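Local atomic coordinates of putative immunoglobulin-blocking virulence protein (Mycoplasma mycoides subsp. capri, PDB entry 7ADK), a protein that is a putative virulence protein that probably binds host immunoglobulin and blocks its action, and is seen in complex with a lipoprotein. Residues D191-G196 with G204-S209; R352-D357 with P373-E378; G608-R613 with E640-N645. All blocks are in the same frame, centred on the assembly; numbering follows the deposited sequence.

Contact 1. Residues D191-G196 with G204-S209; sequences DALSGG and GLFNNS
Leu205 and Phe206 turn their backbone N-H groups onto the carbonyls of Ala192 and Leu193, at the C-terminal end of helix 182-194. A type I beta turn, Gly204 to Asn207, thus sits against a helix end. Leu205 N reaches Ala192 O at 2.9 Å, and the bond is almost straight at 171°. Phe206 N binds Leu193 O, also at 2.9 Å, lying in the carbonyl plane on a lone pair. A third bond continues the series with a side-chain donor. Asn207 ND2 meets Ser194 O at 3.0 Å. Its CG stands anti to the backbone N (chi1 -179°), on a CB that points toward the helix. These three carbonyls belong to the last turn of the helix. The chain leaves helical geometry at Gly195, whose phi is positive. Ser194 OG accepts from Gly196 N at 3.1 Å, forming an ST turn, and bonds back to Lys190 O. Within 204-209, Gly204 O accepts twice, from Asn207 N in the turn and from Asn208 ND2 at 2.9 Å. Asn208 then serves as N-cap of helix 209-218, with OD1 accepting from Phe211 N. One asparagine therefore ties the turn to the next helix. The apolar side is buried. Leu193 and Phe206 run side by side, pointing the same way, and Phe296 meets both. Ile320 lies against Leu205 and Phe206. The CD2 methyl of Leu193 touches Leu205 CB at 3.8 Å and Phe206 CE2 at 3.5 Å, approaching the Phe206 ring obliquely.

Contact 2. Residues R352-D357 with P373-E378; sequences RVFDYD and PGWVKE
Phe354 lies opposite Trp375 with 7.3 Å between their CA atoms, and the two backbones draw closer toward Tyr356 and Pro373, where the loop after helix 339-351 meets the residues leading into strand 375-379. The centre of the contact is a T-shaped aromatic pair on an indole that is also hydrogen-bonded. The edge of Phe354 points at the face of the Trp375 six-membered ring. The centroids are 5.0 Å apart and the planes stand at 76°. Phe354 CD1 lies above that face, offset toward its rim, while Phe354 CB makes a CH-pi contact over the five-membered ring. The loop backbone takes the indole N-H. Trp375 NE1 donates to Asp355 O at 2.9 Å, and this oxygen lies in the indole plane. Face and edge of one ring are thus both engaged by neighbouring loop residues, which would limit the tilt of the indole. The Asp355 side chain crosses Trp375 at about a right angle, and its OD1 forms a salt bridge with Arg403 of strand 396-403. That strand pairs with 375-379, so the loop is tied to two strands of the mixed sheet. Tyr356 carries the other end. Its OH bonds to Tyr360 O. Pro373 packs on one face of this ring, with CD 3.6 Å from Tyr356 CD2.

Contact 3. Residues G608-R613 with E640-N645; sequences GLDFSR and ELTLYN
Thr642 packs against an Asp610 carboxylate that is folded back on its own chain, within a parallel strand pair. Asp610 OD1 lies 3.5 Å from Thr642 CB and also takes two donors from Ser612. Ser612 N comes from above the carboxylate plane, 52° out of it, at 3.0 Å, making an Asx turn. Ser612 OG donates to the syn lone pair of the same oxygen. Strands 608-610 and 640-643 run side by side, only 4° from parallel. Leu609 bonds both ways: its N reaches Glu640 O at 3.1 Å, and its O receives Thr642 N at 2.9 Å. Phe611 N to Thr642 O, 2.8 Å, adds the last rung. The strands are neighbours in a parallel sheet whose order follows the chain, consistent with a solenoid-like stack. Leu609 and Leu641 share one face of the sheet. Leu641 CD1 also meets the edge of the Phe611 ring, 3.8 Å from CD2. The other face carries Glu640, Asp610 and Thr642, and Glu640 OE1 bonds to His678 of the next strand. Beyond the strand, Tyr644 packs on Thr683 of the lipoprotein chain. In this strand pair the leucine face is apolar and the face of Asp610, Glu640 and Thr642 polar. The paired donors on Asp610 OD1 would be expected to stabilise its negative charge.

In the fold
The three contacts follow one another along the chain; none nests in or crosses another. Contact 1 comes first and closes a short loop of seven residues, setting the end of helix 182-194 against the turn that leads into helix 209-218. Contact 2 closes a 15-residue excursion that includes helix 364-369, and ties the exit of helix 339-351 to the mixed sheet. Contact 3 spans 26 residues without helix or strand and joins two neighbouring strands of the parallel sheet. The centres of contacts 1 and 2 are about 37 Å apart, and those of contacts 2 and 3 about 40 Å. Contacts 1 and 3 lie on opposite sides of the chain's centre. Among the three, only contact 3 touches the lipoprotein.

Contact 1. Residues D191-G196 with G204-S209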
loop_
_atom_site.group_PDB
_atom_site.type_symbol
_atom_site.label_atom_id
_atom_site.label_comp_id
_atom_site.label_asym_id
_atom_site.label_seq_id
_atom_site.Cartn_x
_atom_site.Cartn_y
_atom_site.Cartn_z
ATOM N N ASP A 191 -38.607 0.704 -33.390
ATOM C CA ASP A 191 -37.147 0.831 -33.235
ATOM C C ASP A 191 -36.608 0.114 -31.990
ATOM O O ASP A 191 -35.600 -0.583 -32.065
ATOM C CB ASP A 191 -36.725 2.305 -33.205
ATOM C CG ASP A 191 -36.604 2.978 -34.570
ATOM O OD1 ASP A 191 -36.651 2.293 -35.604
ATOM O OD2 ASP A 191 -36.350 4.198 -34.608
ATOM N N ALA A 192 -37.302 0.198 -30.854
ATOM C CA ALA A 192 -36.900 -0.510 -29.645
ATOM C C ALA A 192 -36.978 -2.039 -29.781
ATOM O O ALA A 192 -36.233 -2.746 -29.106
ATOM C CB ALA A 192 -37.767 -0.007 -28.497
ATOM N N LEU A 193 -37.849 -2.564 -30.650
ATOM C CA LEU A 193 -37.953 -4.001 -30.932
ATOM C C LEU A 193 -36.885 -4.488 -31.919
ATOM O O LEU A 193 -36.288 -5.535 -31.701
ATOM C CB LEU A 193 -39.370 -4.337 -31.420
ATOM C CG LEU A 193 -40.489 -3.948 -30.443
ATOM C CD1 LEU A 193 -41.830 -4.438 -30.970
ATOM C CD2 LEU A 193 -40.261 -4.489 -29.039
ATOM N N SER A 194 -36.620 -3.726 -32.982
ATOM C CA SER A 194 -35.697 -4.100 -34.074
ATOM C C SER A 194 -34.229 -3.717 -33.861
ATOM O O SER A 194 -33.340 -4.297 -34.483
ATOM C CB SER A 194 -36.170 -3.452 -35.370
ATOM O OG SER A 194 -36.207 -2.049 -35.247
ATOM N N GLY A 195 -33.965 -2.725 -33.016
ATOM C CA GLY A 195 -32.689 -2.018 -32.923
ATOM C C GLY A 195 -32.619 -0.758 -33.795
ATOM O O GLY A 195 -31.657 -0.008 -33.702
ATOM N N GLY A 196 -33.611 -0.496 -34.643
ATOM C CA GLY A 196 -33.555 0.580 -35.632
ATOM C C GLY A 196 -32.440 0.369 -36.665
ATOM O O GLY A 196 -32.057 -0.767 -36.944
ATOM N N GLY A 204 -31.756 -4.561 -29.990
ATOM C CA GLY A 204 -33.187 -4.328 -29.748
ATOM C C GLY A 204 -33.878 -5.509 -29.072
ATOM O O GLY A 204 -33.313 -6.593 -28.969
ATOM N N LEU A 205 -35.114 -5.345 -28.600
ATOM C CA LEU A 205 -35.786 -6.384 -27.806
ATOM C C LEU A 205 -35.977 -7.725 -28.529
ATOM O O LEU A 205 -35.860 -8.762 -27.886
ATOM C CB LEU A 205 -37.136 -5.872 -27.283
ATOM C CG LEU A 205 -36.986 -5.022 -26.019
ATOM C CD1 LEU A 205 -38.212 -4.145 -25.799
ATOM C CD2 LEU A 205 -36.800 -5.921 -24.804
ATOM N N PHE A 206 -36.222 -7.735 -29.838
ATOM C CA PHE A 206 -36.375 -8.961 -30.631
ATOM C C PHE A 206 -35.354 -9.035 -31.760
ATOM O O PHE A 206 -35.577 -9.698 -32.772
ATOM C CB PHE A 206 -37.820 -9.135 -31.112
ATOM C CG PHE A 206 -38.851 -9.039 -30.014
ATOM C CD1 PHE A 206 -38.712 -9.792 -28.839
ATOM C CD2 PHE A 206 -39.913 -8.139 -30.126
ATOM C CE1 PHE A 206 -39.607 -9.631 -27.776
ATOM C CE2 PHE A 206 -40.804 -7.971 -29.063
ATOM C CZ PHE A 206 -40.650 -8.708 -27.885
ATOM N N ASN A 207 -34.221 -8.361 -31.578
ATOM C CA ASN A 207 -33.034 -8.484 -32.408
ATOM C C ASN A 207 -31.782 -8.171 -31.571
ATOM O O ASN A 207 -31.320 -7.033 -31.536
ATOM C CB ASN A 207 -33.167 -7.588 -33.634
ATOM C CG ASN A 207 -31.992 -7.662 -34.560
ATOM O OD1 ASN A 207 -31.248 -8.550 -34.590
ATOM N ND2 ASN A 207 -31.781 -6.762 -35.340
ATOM N N ASN A 208 -31.266 -9.171 -30.864
ATOM C CA ASN A 208 -30.081 -9.060 -30.019
ATOM C C ASN A 208 -29.358 -10.399 -29.900
ATOM O O ASN A 208 -29.915 -11.444 -30.190
ATOM C CB ASN A 208 -30.427 -8.467 -28.641
ATOM C CG ASN A 208 -31.287 -9.356 -27.774
ATOM O OD1 ASN A 208 -30.856 -10.395 -27.303
ATOM N ND2 ASN A 208 -32.508 -8.968 -27.525
ATOM N N SER A 209 -28.112 -10.379 -29.458
ATOM C CA SER A 209 -27.227 -11.541 -29.454
ATOM C C SER A 209 -27.774 -12.769 -28.712
ATOM O O SER A 209 -27.684 -13.876 -29.240
ATOM C CB SER A 209 -25.867 -11.110 -28.922
ATOM O OG SER A 209 -24.926 -12.138 -28.989
#

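Contact 2. Residues R352-D357 with P373-E378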
loop_
_atom_site.group_PDB
_atom_site.type_symbol
_atom_site.label_atom_id
_atom_site.label_comp_id
_atom_site.label_asym_id
_atom_site.label_seq_id
_atom_site.Cartn_x
_atom_site.Cartn_y
_atom_site.Cartn_z
ATOM N N ARG A 352 -7.282 20.981 -30.779
ATOM C CA ARG A 352 -6.061 20.167 -30.846
ATOM C C ARG A 352 -5.125 20.644 -31.953
ATOM O O ARG A 352 -5.553 20.884 -33.077
ATOM C CB ARG A 352 -6.407 18.687 -31.015
ATOM C CG ARG A 352 -7.241 18.219 -29.835
ATOM C CD ARG A 352 -7.513 16.727 -29.858
ATOM N NE ARG A 352 -6.376 15.954 -29.362
ATOM C CZ ARG A 352 -6.447 14.896 -28.584
ATOM N NH1 ARG A 352 -7.547 14.242 -28.367
ATOM N NH2 ARG A 352 -5.387 14.497 -27.975
ATOM N N VAL A 353 -3.829 20.716 -31.669
ATOM C CA VAL A 353 -2.802 20.591 -32.706
ATOM C C VAL A 353 -2.630 19.099 -32.999
ATOM O O VAL A 353 -2.842 18.277 -32.110
ATOM C CB VAL A 353 -1.515 21.331 -32.311
ATOM C CG1 VAL A 353 -0.723 20.664 -31.210
ATOM C CG2 VAL A 353 -0.597 21.512 -33.508
ATOM N N PHE A 354 -2.351 18.729 -34.249
ATOM C CA PHE A 354 -2.589 17.366 -34.742
ATOM C C PHE A 354 -4.077 16.967 -34.645
ATOM O O PHE A 354 -4.455 15.939 -34.094
ATOM C CB PHE A 354 -1.603 16.349 -34.149
ATOM C CG PHE A 354 -0.158 16.790 -34.164
ATOM C CD1 PHE A 354 0.449 17.196 -35.365
ATOM C CD2 PHE A 354 0.595 16.782 -32.978
ATOM C CE1 PHE A 354 1.800 17.568 -35.393
ATOM C CE2 PHE A 354 1.949 17.152 -33.001
ATOM C CZ PHE A 354 2.553 17.534 -34.210
ATOM N N ASP A 355 -4.939 17.833 -35.176
ATOM C CA ASP A 355 -6.399 17.711 -35.215
ATOM C C ASP A 355 -6.911 16.503 -36.015
ATOM O O ASP A 355 -6.218 15.973 -36.887
ATOM C CB ASP A 355 -6.984 18.983 -35.838
ATOM C CG ASP A 355 -6.536 19.195 -37.286
ATOM O OD1 ASP A 355 -5.340 19.457 -37.520
ATOM O OD2 ASP A 355 -7.375 19.112 -38.200
ATOM N N TYR A 356 -8.152 16.083 -35.746
ATOM C CA TYR A 356 -8.859 15.022 -36.465
ATOM C C TYR A 356 -10.379 15.248 -36.482
ATOM O O TYR A 356 -10.922 15.913 -35.612
ATOM C CB TYR A 356 -8.461 13.649 -35.908
ATOM C CG TYR A 356 -8.677 13.390 -34.431
ATOM C CD1 TYR A 356 -9.897 12.867 -33.977
ATOM C CD2 TYR A 356 -7.630 13.599 -33.518
ATOM C CE1 TYR A 356 -10.067 12.536 -32.628
ATOM C CE2 TYR A 356 -7.789 13.260 -32.166
ATOM C CZ TYR A 356 -9.006 12.715 -31.719
ATOM O OH TYR A 356 -9.154 12.339 -30.429
ATOM N N ASP A 357 -11.076 14.725 -37.494
ATOM C CA ASP A 357 -12.482 15.069 -37.764
ATOM C C ASP A 357 -13.510 14.313 -36.908
ATOM O O ASP A 357 -14.679 14.682 -36.859
ATOM C CB ASP A 357 -12.754 14.841 -39.254
ATOM C CG ASP A 357 -13.958 15.595 -39.802
ATOM O OD1 ASP A 357 -14.503 15.178 -40.843
ATOM O OD2 ASP A 357 -14.364 16.625 -39.225
ATOM N N PRO A 373 -5.360 10.189 -35.407
ATOM C CA PRO A 373 -6.111 9.828 -36.606
ATOM C C PRO A 373 -5.882 10.786 -37.785
ATOM O O PRO A 373 -6.053 11.990 -37.669
ATOM C CB PRO A 373 -7.574 9.797 -36.179
ATOM C CG PRO A 373 -7.537 9.637 -34.674
ATOM C CD PRO A 373 -6.242 10.307 -34.264
ATOM N N GLY A 374 -5.515 10.269 -38.954
ATOM C CA GLY A 374 -5.212 11.088 -40.134
ATOM C C GLY A 374 -3.801 11.670 -40.190
ATOM O O GLY A 374 -3.494 12.407 -41.119
ATOM N N TRP A 375 -2.927 11.307 -39.256
ATOM C CA TRP A 375 -1.513 11.662 -39.231
ATOM C C TRP A 375 -0.660 10.403 -39.281
ATOM O O TRP A 375 -1.076 9.348 -38.807
ATOM C CB TRP A 375 -1.204 12.476 -37.973
ATOM C CG TRP A 375 -1.897 13.796 -37.911
ATOM C CD1 TRP A 375 -3.189 13.990 -37.575
ATOM C CD2 TRP A 375 -1.384 15.110 -38.265
ATOM N NE1 TRP A 375 -3.515 15.319 -37.713
ATOM C CE2 TRP A 375 -2.438 16.057 -38.138
ATOM C CE3 TRP A 375 -0.124 15.601 -38.656
ATOM C CZ2 TRP A 375 -2.249 17.416 -38.390
ATOM C CZ3 TRP A 375 0.075 16.964 -38.909
ATOM C CH2 TRP A 375 -0.984 17.874 -38.781
ATOM N N VAL A 376 0.546 10.510 -39.835
ATOM C CA VAL A 376 1.533 9.421 -39.825
ATOM C C VAL A 376 2.865 9.907 -39.258
ATOM O O VAL A 376 3.301 11.021 -39.536
ATOM C CB VAL A 376 1.639 8.730 -41.196
ATOM C CG1 VAL A 376 2.075 9.656 -42.324
ATOM C CG2 VAL A 376 2.584 7.535 -41.180
ATOM N N LYS A 377 3.479 9.078 -38.414
ATOM C CA LYS A 377 4.713 9.354 -37.679
ATOM C C LYS A 377 5.898 8.651 -38.318
ATOM O O LYS A 377 5.840 7.462 -38.615
ATOM C CB LYS A 377 4.528 8.929 -36.215
ATOM C CG LYS A 377 5.743 9.174 -35.312
ATOM C CD LYS A 377 5.477 8.859 -33.831
ATOM C CE LYS A 377 5.153 7.385 -33.519
ATOM N NZ LYS A 377 6.310 6.463 -33.627
ATOM N N GLU A 378 6.999 9.363 -38.459
ATOM C CA GLU A 378 8.299 8.830 -38.856
ATOM C C GLU A 378 9.346 9.165 -37.787
ATOM O O GLU A 378 9.432 10.306 -37.350
ATOM C CB GLU A 378 8.654 9.373 -40.252
ATOM C CG GLU A 378 10.032 8.923 -40.739
ATOM C CD GLU A 378 10.376 9.313 -42.183
ATOM O OE1 GLU A 378 11.581 9.392 -42.508
ATOM O OE2 GLU A 378 9.478 9.488 -43.034
#

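Contact 3. Residues G608-R613 with E640-N645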
loop_
_atom_site.group_PDB
_atom_site.type_symbol
_atom_site.label_atom_id
_atom_site.label_comp_id
_atom_site.label_asym_id
_atom_site.label_seq_id
_atom_site.Cartn_x
_atom_site.Cartn_y
_atom_site.Cartn_z
ATOM N N GLY A 608 -11.359 20.783 -3.438
ATOM C CA GLY A 608 -10.228 20.826 -2.513
ATOM C C GLY A 608 -9.371 22.085 -2.622
ATOM O O GLY A 608 -9.088 22.548 -3.722
ATOM N N LEU A 609 -8.891 22.604 -1.486
ATOM C CA LEU A 609 -7.829 23.610 -1.401
ATOM C C LEU A 609 -6.638 23.094 -0.603
ATOM O O LEU A 609 -6.781 22.686 0.540
ATOM C CB LEU A 609 -8.344 24.918 -0.782
ATOM C CG LEU A 609 -8.982 25.898 -1.772
ATOM C CD1 LEU A 609 -9.608 27.044 -0.999
ATOM C CD2 LEU A 609 -7.958 26.508 -2.716
ATOM N N ASP A 610 -5.449 23.174 -1.184
ATOM C CA ASP A 610 -4.180 22.864 -0.530
ATOM C C ASP A 610 -3.305 24.122 -0.383
ATOM O O ASP A 610 -2.931 24.768 -1.361
ATOM C CB ASP A 610 -3.481 21.738 -1.302
ATOM C CG ASP A 610 -2.077 21.434 -0.776
ATOM O OD1 ASP A 610 -1.865 21.526 0.448
ATOM O OD2 ASP A 610 -1.163 21.150 -1.577
ATOM N N PHE A 611 -2.945 24.446 0.854
ATOM C CA PHE A 611 -2.036 25.524 1.208
ATOM C C PHE A 611 -0.730 25.029 1.844
ATOM O O PHE A 611 0.009 25.816 2.413
ATOM C CB PHE A 611 -2.784 26.558 2.054
ATOM C CG PHE A 611 -3.941 27.238 1.347
ATOM C CD1 PHE A 611 -3.697 28.044 0.224
ATOM C CD2 PHE A 611 -5.249 27.118 1.833
ATOM C CE1 PHE A 611 -4.740 28.752 -0.388
ATOM C CE2 PHE A 611 -6.299 27.819 1.217
ATOM C CZ PHE A 611 -6.043 28.638 0.105
ATOM N N SER A 612 -0.375 23.750 1.720
ATOM C CA SER A 612 0.855 23.164 2.276
ATOM C C SER A 612 2.165 23.829 1.836
ATOM O O SER A 612 3.139 23.832 2.581
ATOM C CB SER A 612 0.954 21.697 1.883
ATOM O OG SER A 612 -0.185 21.004 2.312
ATOM N N ARG A 613 2.223 24.403 0.632
ATOM C CA ARG A 613 3.422 25.102 0.144
ATOM C C ARG A 613 3.490 26.560 0.598
ATOM O O ARG A 613 4.548 27.154 0.466
ATOM C CB ARG A 613 3.508 25.023 -1.383
ATOM C CG ARG A 613 3.581 23.606 -1.951
ATOM C CD ARG A 613 3.504 23.668 -3.468
ATOM N NE ARG A 613 3.389 22.346 -4.082
ATOM C CZ ARG A 613 2.904 22.066 -5.273
ATOM N NH1 ARG A 613 2.443 22.973 -6.066
ATOM N NH2 ARG A 613 2.862 20.854 -5.693
ATOM N N GLU A 640 -12.631 20.040 1.442
ATOM C CA GLU A 640 -11.342 19.708 2.024
ATOM C C GLU A 640 -10.401 20.913 2.025
ATOM O O GLU A 640 -10.362 21.676 1.061
ATOM C CB GLU A 640 -10.760 18.529 1.251
ATOM C CG GLU A 640 -9.525 17.928 1.900
ATOM C CD GLU A 640 -9.287 16.516 1.368
ATOM O OE1 GLU A 640 -9.187 15.562 2.169
ATOM O OE2 GLU A 640 -9.217 16.338 0.137
ATOM N N LEU A 641 -9.626 21.060 3.099
ATOM C CA LEU A 641 -8.686 22.148 3.319
ATOM C C LEU A 641 -7.397 21.616 3.934
ATOM O O LEU A 641 -7.387 21.231 5.090
ATOM C CB LEU A 641 -9.357 23.180 4.240
ATOM C CG LEU A 641 -8.466 24.367 4.634
ATOM C CD1 LEU A 641 -8.148 25.252 3.438
ATOM C CD2 LEU A 641 -9.139 25.194 5.715
ATOM N N THR A 642 -6.299 21.642 3.198
ATOM C CA THR A 642 -4.975 21.318 3.738
ATOM C C THR A 642 -4.209 22.601 4.040
ATOM O O THR A 642 -4.165 23.516 3.228
ATOM C CB THR A 642 -4.175 20.381 2.827
ATOM O OG1 THR A 642 -4.939 19.265 2.446
ATOM C CG2 THR A 642 -2.940 19.857 3.542
ATOM N N LEU A 643 -3.625 22.669 5.229
ATOM C CA LEU A 643 -2.889 23.786 5.780
ATOM C C LEU A 643 -1.452 23.370 6.076
ATOM O O LEU A 643 -1.177 22.253 6.503
ATOM C CB LEU A 643 -3.604 24.261 7.051
ATOM C CG LEU A 643 -5.004 24.841 6.837
ATOM C CD1 LEU A 643 -5.676 25.121 8.166
ATOM C CD2 LEU A 643 -4.959 26.117 6.018
ATOM N N TYR A 644 -0.523 24.293 5.923
ATOM C CA TYR A 644 0.809 24.111 6.459
ATOM C C TYR A 644 0.805 24.100 7.988
ATOM O O TYR A 644 0.241 25.002 8.610
ATOM C CB TYR A 644 1.727 25.186 5.920
ATOM C CG TYR A 644 3.130 25.046 6.441
ATOM C CD1 TYR A 644 3.956 24.031 5.939
ATOM C CD2 TYR A 644 3.594 25.899 7.453
ATOM C CE1 TYR A 644 5.262 23.900 6.415
ATOM C CE2 TYR A 644 4.908 25.781 7.916
ATOM C CZ TYR A 644 5.748 24.792 7.381
ATOM O OH TYR A 644 7.037 24.714 7.757
ATOM N N ASN A 645 1.484 23.122 8.599
ATOM C CA ASN A 645 1.908 23.208 9.993
ATOM C C ASN A 645 3.243 22.502 10.257
ATOM O O ASN A 645 3.599 21.543 9.587
ATOM C CB ASN A 645 0.809 22.726 10.945
ATOM C CG ASN A 645 1.015 23.281 12.335
ATOM O OD1 ASN A 645 1.643 24.305 12.536
ATOM N ND2 ASN A 645 0.545 22.627 13.346
#